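PDB 5THE: piwi domain-containing protein, which probably binds RNA as a budding yeast Argonaute, represented here by its C-terminal lobe, which is seen in complex with RNA. Local coordinates for residues 325-328 and 329-333; 429-432 and 433-436; 390-393 and 394-397. All coordinates share one frame; numbering follows the deposited sequence.

Interaction 1: residues 325-328 and 329-333; sequences KIYQ and KHNNG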
loop_
_atom_site.group_PDB
_atom_site.type_symbol
_atom_site.label_atom_id
_atom_site.label_comp_id
_atom_site.label_asym_id
_atom_site.label_seq_id
_atom_site.Cartn_x
_atom_site.Cartn_y
_atom_site.Cartn_z
ATOM N N LYS A 325 9.333 -17.161 -0.028
ATOM C CA LYS A 325 10.225 -17.338 -1.171
ATOM C C LYS A 325 10.892 -16.030 -1.559
ATOM O O LYS A 325 12.100 -15.984 -1.806
ATOM C CB LYS A 325 9.451 -17.896 -2.369
ATOM C CG LYS A 325 9.192 -19.393 -2.340
ATOM C CD LYS A 325 8.282 -19.782 -3.519
ATOM C CE LYS A 325 8.300 -21.269 -3.775
ATOM N NZ LYS A 325 7.474 -21.652 -4.964
ATOM N N ILE A 326 10.108 -14.960 -1.653
ATOM C CA ILE A 326 10.662 -13.679 -2.061
ATOM C C ILE A 326 11.606 -13.153 -0.995
ATOM O O ILE A 326 12.705 -12.670 -1.298
ATOM C CB ILE A 326 9.533 -12.675 -2.363
ATOM C CG1 ILE A 326 8.641 -13.226 -3.482
ATOM C CG2 ILE A 326 10.136 -11.332 -2.760
ATOM C CD1 ILE A 326 7.383 -12.398 -3.744
ATOM N N TYR A 327 11.197 -13.243 0.274
ATOM C CA TYR A 327 12.087 -12.823 1.348
ATOM C C TYR A 327 13.420 -13.547 1.246
ATOM O O TYR A 327 14.494 -12.938 1.368
ATOM C CB TYR A 327 11.443 -13.098 2.705
ATOM C CG TYR A 327 12.310 -12.698 3.884
ATOM C CD1 TYR A 327 13.382 -13.497 4.302
ATOM C CD2 TYR A 327 12.054 -11.526 4.580
ATOM C CE1 TYR A 327 14.168 -13.135 5.388
ATOM C CE2 TYR A 327 12.840 -11.146 5.659
ATOM C CZ TYR A 327 13.888 -11.957 6.059
ATOM O OH TYR A 327 14.648 -11.577 7.133
ATOM N N GLN A 328 13.360 -14.864 1.037
ATOM C CA GLN A 328 14.574 -15.673 1.031
ATOM C C GLN A 328 15.527 -15.252 -0.085
ATOM O O GLN A 328 16.751 -15.225 0.115
ATOM C CB GLN A 328 14.201 -17.144 0.895
ATOM C CG GLN A 328 15.409 -18.058 0.755
ATOM C CD GLN A 328 15.005 -19.501 0.748
ATOM O OE1 GLN A 328 14.088 -19.892 0.026
ATOM N NE2 GLN A 328 15.637 -20.291 1.606
ATOM N N LYS A 329 14.987 -14.924 -1.267
ATOM C CA LYS A 329 15.839 -14.515 -2.385
ATOM C C LYS A 329 16.612 -13.243 -2.071
ATOM O O LYS A 329 17.725 -13.055 -2.573
ATOM C CB LYS A 329 15.008 -14.307 -3.652
ATOM C CG LYS A 329 14.276 -15.543 -4.148
ATOM C CD LYS A 329 13.638 -15.279 -5.515
ATOM C CE LYS A 329 12.340 -16.063 -5.718
ATOM N NZ LYS A 329 12.541 -17.538 -5.764
ATOM N N HIS A 330 16.063 -12.374 -1.229
ATOM C CA HIS A 330 16.701 -11.105 -0.910
ATOM C C HIS A 330 17.521 -11.142 0.375
ATOM O O HIS A 330 18.088 -10.114 0.755
ATOM C CB HIS A 330 15.638 -9.996 -0.824
ATOM C CG HIS A 330 15.088 -9.605 -2.161
ATOM N ND1 HIS A 330 14.039 -10.271 -2.761
ATOM C CD2 HIS A 330 15.480 -8.652 -3.038
ATOM C CE1 HIS A 330 13.790 -9.723 -3.938
ATOM N NE2 HIS A 330 14.648 -8.739 -4.130
ATOM N N ASN A 331 17.591 -12.281 1.056
ATOM C CA ASN A 331 18.339 -12.382 2.303
ATOM C C ASN A 331 19.237 -13.623 2.297
ATOM O O ASN A 331 19.347 -14.357 3.291
ATOM C CB ASN A 331 17.381 -12.350 3.494
ATOM C CG ASN A 331 16.649 -11.012 3.608
ATOM O OD1 ASN A 331 17.179 -10.059 4.187
ATOM N ND2 ASN A 331 15.444 -10.927 3.038
ATOM N N ASN A 332 19.903 -13.859 1.166
ATOM C CA ASN A 332 20.925 -14.903 1.044
ATOM C C ASN A 332 20.446 -16.251 1.583
ATOM O O ASN A 332 21.135 -16.909 2.363
ATOM C CB ASN A 332 22.212 -14.484 1.757
ATOM C CG ASN A 332 22.800 -13.224 1.190
ATOM O OD1 ASN A 332 22.969 -13.095 -0.020
ATOM N ND2 ASN A 332 23.087 -12.272 2.057
ATOM N N GLY A 333 19.251 -16.662 1.170
ATOM C CA GLY A 333 18.758 -17.981 1.521
ATOM C C GLY A 333 18.152 -18.113 2.908
ATOM O O GLY A 333 17.665 -19.199 3.246
#
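Asn331 and Tyr327 meet where helix 320-329 of the Piwi domain runs out into a loop, and they illustrate how polar side chains fold back on the carbonyls of a last helical turn. The two side chains cross at about a right angle, yet their flat ends lie nearly parallel: the amide plane is 21° from that of the ring, with Asn331 ND2 3.3 Å above the plane of the Tyr327 ring and over its centre. That same nitrogen donates to Tyr327 O at 2.8 Å and has a second acceptor in Tyr291 O, so the amide is fixed against rotation.

His330 runs alongside Ile326 and points the same way. Its ND1 gives Ile326 O a nearly straight bond (3.1 Å, 171°) in the plane of the imidazole, and the ring stacks with Tyr291. At Gln328, the carbonyl oxygen takes Asn331 N and Gly333 N from opposite faces of its plane. The Gln328 side chain, extended with CG trans to its own nitrogen (chi1 175°), reaches along the loop; NE2 donates to Gly333 O at 2.8 Å, from above that carbonyl's plane, while CG rests 3.4 Å from Gly333 CA.

Interaction 2: residues 429-432 and 433-436; sequences ITSV and AHFD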
loop_
_atom_site.group_PDB
_atom_site.type_symbol
_atom_site.label_atom_id
_atom_site.label_comp_id
_atom_site.label_asym_id
_atom_site.label_seq_id
_atom_site.Cartn_x
_atom_site.Cartn_y
_atom_site.Cartn_z
ATOM N N ILE A 429 -9.658 6.487 26.443
ATOM C CA ILE A 429 -10.674 6.018 25.511
ATOM C C ILE A 429 -10.368 4.632 24.977
ATOM O O ILE A 429 -11.146 4.106 24.176
ATOM C CB ILE A 429 -10.863 7.006 24.348
ATOM C CG1 ILE A 429 -9.535 7.215 23.613
ATOM C CG2 ILE A 429 -11.431 8.340 24.870
ATOM C CD1 ILE A 429 -9.694 7.933 22.274
ATOM N N THR A 430 -9.275 4.016 25.413
ATOM C CA THR A 430 -8.867 2.698 24.946
ATOM C C THR A 430 -9.191 1.636 25.982
ATOM O O THR A 430 -9.578 1.921 27.116
ATOM C CB THR A 430 -7.368 2.669 24.680
ATOM O OG1 THR A 430 -6.710 3.098 25.877
ATOM C CG2 THR A 430 -6.986 3.585 23.512
ATOM N N SER A 431 -8.964 0.391 25.594
ATOM C CA SER A 431 -9.219 -0.715 26.501
ATOM C C SER A 431 -8.126 -0.806 27.559
ATOM O O SER A 431 -6.934 -0.649 27.267
ATOM C CB SER A 431 -9.308 -2.022 25.723
ATOM O OG SER A 431 -9.456 -3.095 26.620
ATOM N N VAL A 432 -8.530 -1.050 28.803
ATOM C CA VAL A 432 -7.539 -1.378 29.821
ATOM C C VAL A 432 -7.031 -2.801 29.614
ATOM O O VAL A 432 -5.823 -3.032 29.520
ATOM C CB VAL A 432 -8.112 -1.176 31.236
ATOM C CG1 VAL A 432 -7.102 -1.655 32.278
ATOM C CG2 VAL A 432 -8.452 0.285 31.485
ATOM N N ALA A 433 -7.954 -3.772 29.490
ATOM C CA ALA A 433 -7.558 -5.178 29.405
ATOM C C ALA A 433 -6.926 -5.513 28.057
ATOM O O ALA A 433 -5.990 -6.316 27.990
ATOM C CB ALA A 433 -8.765 -6.090 29.653
ATOM N N HIS A 434 -7.419 -4.930 26.977
ATOM C CA HIS A 434 -6.888 -5.272 25.670
ATOM C C HIS A 434 -5.826 -4.266 25.236
ATOM O O HIS A 434 -5.710 -3.166 25.777
ATOM C CB HIS A 434 -8.021 -5.382 24.656
ATOM C CG HIS A 434 -8.857 -6.610 24.852
ATOM N ND1 HIS A 434 -10.227 -6.570 25.003
ATOM C CD2 HIS A 434 -8.504 -7.915 24.947
ATOM C CE1 HIS A 434 -10.684 -7.798 25.167
ATOM N NE2 HIS A 434 -9.660 -8.634 25.136
ATOM N N PHE A 435 -5.034 -4.677 24.256
ATOM C CA PHE A 435 -3.809 -3.985 23.874
ATOM C C PHE A 435 -4.112 -3.119 22.650
ATOM O O PHE A 435 -3.769 -3.451 21.519
ATOM C CB PHE A 435 -2.710 -5.030 23.605
ATOM C CG PHE A 435 -1.304 -4.474 23.571
ATOM C CD1 PHE A 435 -1.067 -3.115 23.626
ATOM C CD2 PHE A 435 -0.217 -5.335 23.484
ATOM C CE1 PHE A 435 0.221 -2.626 23.587
ATOM C CE2 PHE A 435 1.077 -4.849 23.452
ATOM C CZ PHE A 435 1.294 -3.495 23.499
ATOM N N ASP A 436 -4.775 -1.986 22.882
ATOM C CA ASP A 436 -5.136 -1.111 21.778
ATOM C C ASP A 436 -4.613 0.308 21.998
ATOM O O ASP A 436 -4.271 0.720 23.114
ATOM C CB ASP A 436 -6.659 -1.105 21.530
ATOM C CG ASP A 436 -7.439 -0.373 22.621
ATOM O OD1 ASP A 436 -7.138 -0.555 23.816
ATOM O OD2 ASP A 436 -8.370 0.382 22.275
#
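Between Ser431 and His434 the backbone reverses sharply, bringing their CA atoms to 5.2 Å, with Val432 and Ala433 in helical conformation at the bend and Thr430 and Asp436 facing each other at its base. The example shows how side chains can do the work that main-chain bonds do in a regular turn. Inside the bend, Ser431 OG accepts from His434 N at 2.8 Å with an angle of 161°. The hydroxyl gets there because OG stands trans to the serine nitrogen (chi1 176°), on the inner side of the bend; it also lies 3.3 Å from His434 CB.

Asp436 closes the base. Its carboxylate points back at the chain that led into the turn, and OD1, using its syn lone pair, takes Ser431 N at 2.7 Å; OD2 is a weak second acceptor for the same N-H. The group is packed as well as bonded: Thr430 CB sits 3.3 Å from Asp436 OD1, and Thr430 CG2 3.7 Å from Asp436 OD2. Beyond the turn, OD1 forms a salt bridge with Arg8, whose guanidinium also bonds Ser431 O, and OD2 is bonded to His453. So many donors around a buried carboxylate would probably favour its charged form. Replacing Asp436 with an alanine removes both oxygens, and would probably leave Ser431 N without its acceptor and the Arg8 guanidinium without its carboxylate mate.

Phe435, turned away from the bend, packs on Leu468 of helix 465-475. The whole is a connection of the beta-hairpin type, joining antiparallel strands 423-425 and 435-440 of the Piwi domain, a member of the RNase H clan.

Interaction 3: residues 390-393 and 394-397; sequences KRNQ and VRFI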
loop_
_atom_site.group_PDB
_atom_site.type_symbol
_atom_site.label_atom_id
_atom_site.label_comp_id
_atom_site.label_asym_id
_atom_site.label_seq_id
_atom_site.Cartn_x
_atom_site.Cartn_y
_atom_site.Cartn_z
ATOM N N LYS A 390 -9.570 1.777 10.564
ATOM C CA LYS A 390 -9.264 3.166 10.246
ATOM C C LYS A 390 -10.497 4.047 10.099
ATOM O O LYS A 390 -10.364 5.273 10.156
ATOM C CB LYS A 390 -8.389 3.265 8.987
ATOM C CG LYS A 390 -8.879 2.526 7.782
ATOM C CD LYS A 390 -7.933 2.753 6.601
ATOM C CE LYS A 390 -7.591 1.444 5.939
ATOM N NZ LYS A 390 -8.789 0.582 5.776
ATOM N N ARG A 391 -11.687 3.472 9.944
ATOM C CA ARG A 391 -12.929 4.239 9.975
ATOM C C ARG A 391 -13.564 4.029 11.343
ATOM O O ARG A 391 -14.007 2.925 11.671
ATOM C CB ARG A 391 -13.882 3.832 8.854
ATOM C CG ARG A 391 -13.502 4.374 7.488
ATOM C CD ARG A 391 -14.592 4.061 6.458
ATOM N NE ARG A 391 -15.849 4.756 6.743
ATOM C CZ ARG A 391 -16.196 5.935 6.227
ATOM N NH1 ARG A 391 -15.380 6.563 5.386
ATOM N NH2 ARG A 391 -17.361 6.484 6.546
ATOM N N ASN A 392 -13.583 5.079 12.151
ATOM C CA ASN A 392 -14.235 5.000 13.446
ATOM C C ASN A 392 -14.772 6.385 13.766
ATOM O O ASN A 392 -14.531 7.345 13.031
ATOM C CB ASN A 392 -13.274 4.475 14.516
ATOM C CG ASN A 392 -11.954 5.202 14.513
ATOM O OD1 ASN A 392 -11.892 6.382 14.856
ATOM N ND2 ASN A 392 -10.886 4.507 14.115
ATOM N N GLN A 393 -15.512 6.483 14.869
ATOM C CA GLN A 393 -16.186 7.730 15.204
ATOM C C GLN A 393 -15.339 8.663 16.054
ATOM O O GLN A 393 -15.718 9.820 16.239
ATOM C CB GLN A 393 -17.500 7.441 15.937
ATOM C CG GLN A 393 -18.630 6.950 15.037
ATOM C CD GLN A 393 -18.590 7.551 13.624
ATOM O OE1 GLN A 393 -18.032 6.965 12.708
ATOM N NE2 GLN A 393 -19.175 8.722 13.456
ATOM N N VAL A 394 -14.214 8.188 16.581
ATOM C CA VAL A 394 -13.383 9.001 17.455
ATOM C C VAL A 394 -12.750 10.130 16.655
ATOM O O VAL A 394 -12.222 9.911 15.557
ATOM C CB VAL A 394 -12.306 8.128 18.111
ATOM C CG1 VAL A 394 -11.454 8.954 19.026
ATOM C CG2 VAL A 394 -12.960 6.969 18.853
ATOM N N ARG A 395 -12.797 11.342 17.202
ATOM C CA ARG A 395 -12.070 12.471 16.642
ATOM C C ARG A 395 -11.242 13.115 17.740
ATOM O O ARG A 395 -11.657 13.143 18.903
ATOM C CB ARG A 395 -13.019 13.503 16.022
ATOM C CG ARG A 395 -13.827 12.978 14.858
ATOM C CD ARG A 395 -12.935 12.596 13.688
ATOM N NE ARG A 395 -13.720 12.177 12.529
ATOM C CZ ARG A 395 -14.152 10.935 12.309
ATOM N NH1 ARG A 395 -13.881 9.953 13.164
ATOM N NH2 ARG A 395 -14.853 10.674 11.219
ATOM N N PHE A 396 -10.058 13.605 17.360
ATOM C CA PHE A 396 -9.111 14.269 18.252
ATOM C C PHE A 396 -9.066 15.740 17.879
ATOM O O PHE A 396 -8.800 16.082 16.722
ATOM C CB PHE A 396 -7.711 13.670 18.119
ATOM C CG PHE A 396 -7.603 12.214 18.522
ATOM C CD1 PHE A 396 -8.555 11.630 19.349
ATOM C CD2 PHE A 396 -6.514 11.446 18.102
ATOM C CE1 PHE A 396 -8.446 10.306 19.731
ATOM C CE2 PHE A 396 -6.385 10.133 18.492
ATOM C CZ PHE A 396 -7.358 9.551 19.302
ATOM N N ILE A 397 -9.309 16.611 18.849
ATOM C CA ILE A 397 -9.314 18.051 18.632
ATOM C C ILE A 397 -8.185 18.638 19.465
ATOM O O ILE A 397 -8.083 18.330 20.654
ATOM C CB ILE A 397 -10.656 18.710 19.002
ATOM C CG1 ILE A 397 -11.815 18.049 18.250
ATOM C CG2 ILE A 397 -10.625 20.209 18.738
ATOM C CD1 ILE A 397 -11.579 17.894 16.759
HETATM O O HOH W 1 -15.031 7.549 10.046
#
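Asn392 O is gripped by two donors, Arg395 NH1 and a water. The bond from Arg395 NH1 to Asn392 O is short and fairly straight (2.7 Å, 165°), and the oxygen lies in the guanidinium plane; the water donates at 3.0 Å between water O and Asn392 O, and is weakly linked to Arg395 NH2 as well. Arg395 can reach a residue three places back because its chain bends at chi2 (-64°) and curls over the preceding peptides. On the way NH1 also donates to Val394 O at 2.9 Å, approaching from above that carbonyl's plane. Both oxygens lie within a few degrees of the guanidinium plane and share the one NH1, which should limit how far the group can turn.

Backbone acceptors probably help to aim the cation here: outside the two segments, Arg395 NH2 meets a phosphate of the bound RNA in a salt bridge, and Arg391 NH2 also pairs with an RNA phosphate. Asn392 OD1 makes a weak bond with Val394 N at 3.4 Å, a loose Asx turn.

The stretch leads from strand 383-389 to strand 397-398, with Val394 resting against Thr22 of strand 16-22 and Phe438 of strand 435-440, while Arg395 O is bonded to Thr22 OG1.

In the fold
Along the chain the three contacts follow in series, none nested in or crossing another, and all lie within the Piwi domain. Interaction 1 comes first, ending helix 320-329 before strand 339-344. Interaction 3 follows in the connection from strand 383-389 to strand 397-398, on the opposite side of the chain's centre and about 39 Å from interaction 1, centre to centre. Interaction 2 comes last, closing the loop between strands 423-425 and 435-440. Only interactions 2 and 3 touch: Ile429 CD1 packs 3.7 Å from Phe396 CE1 and also meets Val394, so that the RNA-facing loop leans on the approach to the turn at 431-434.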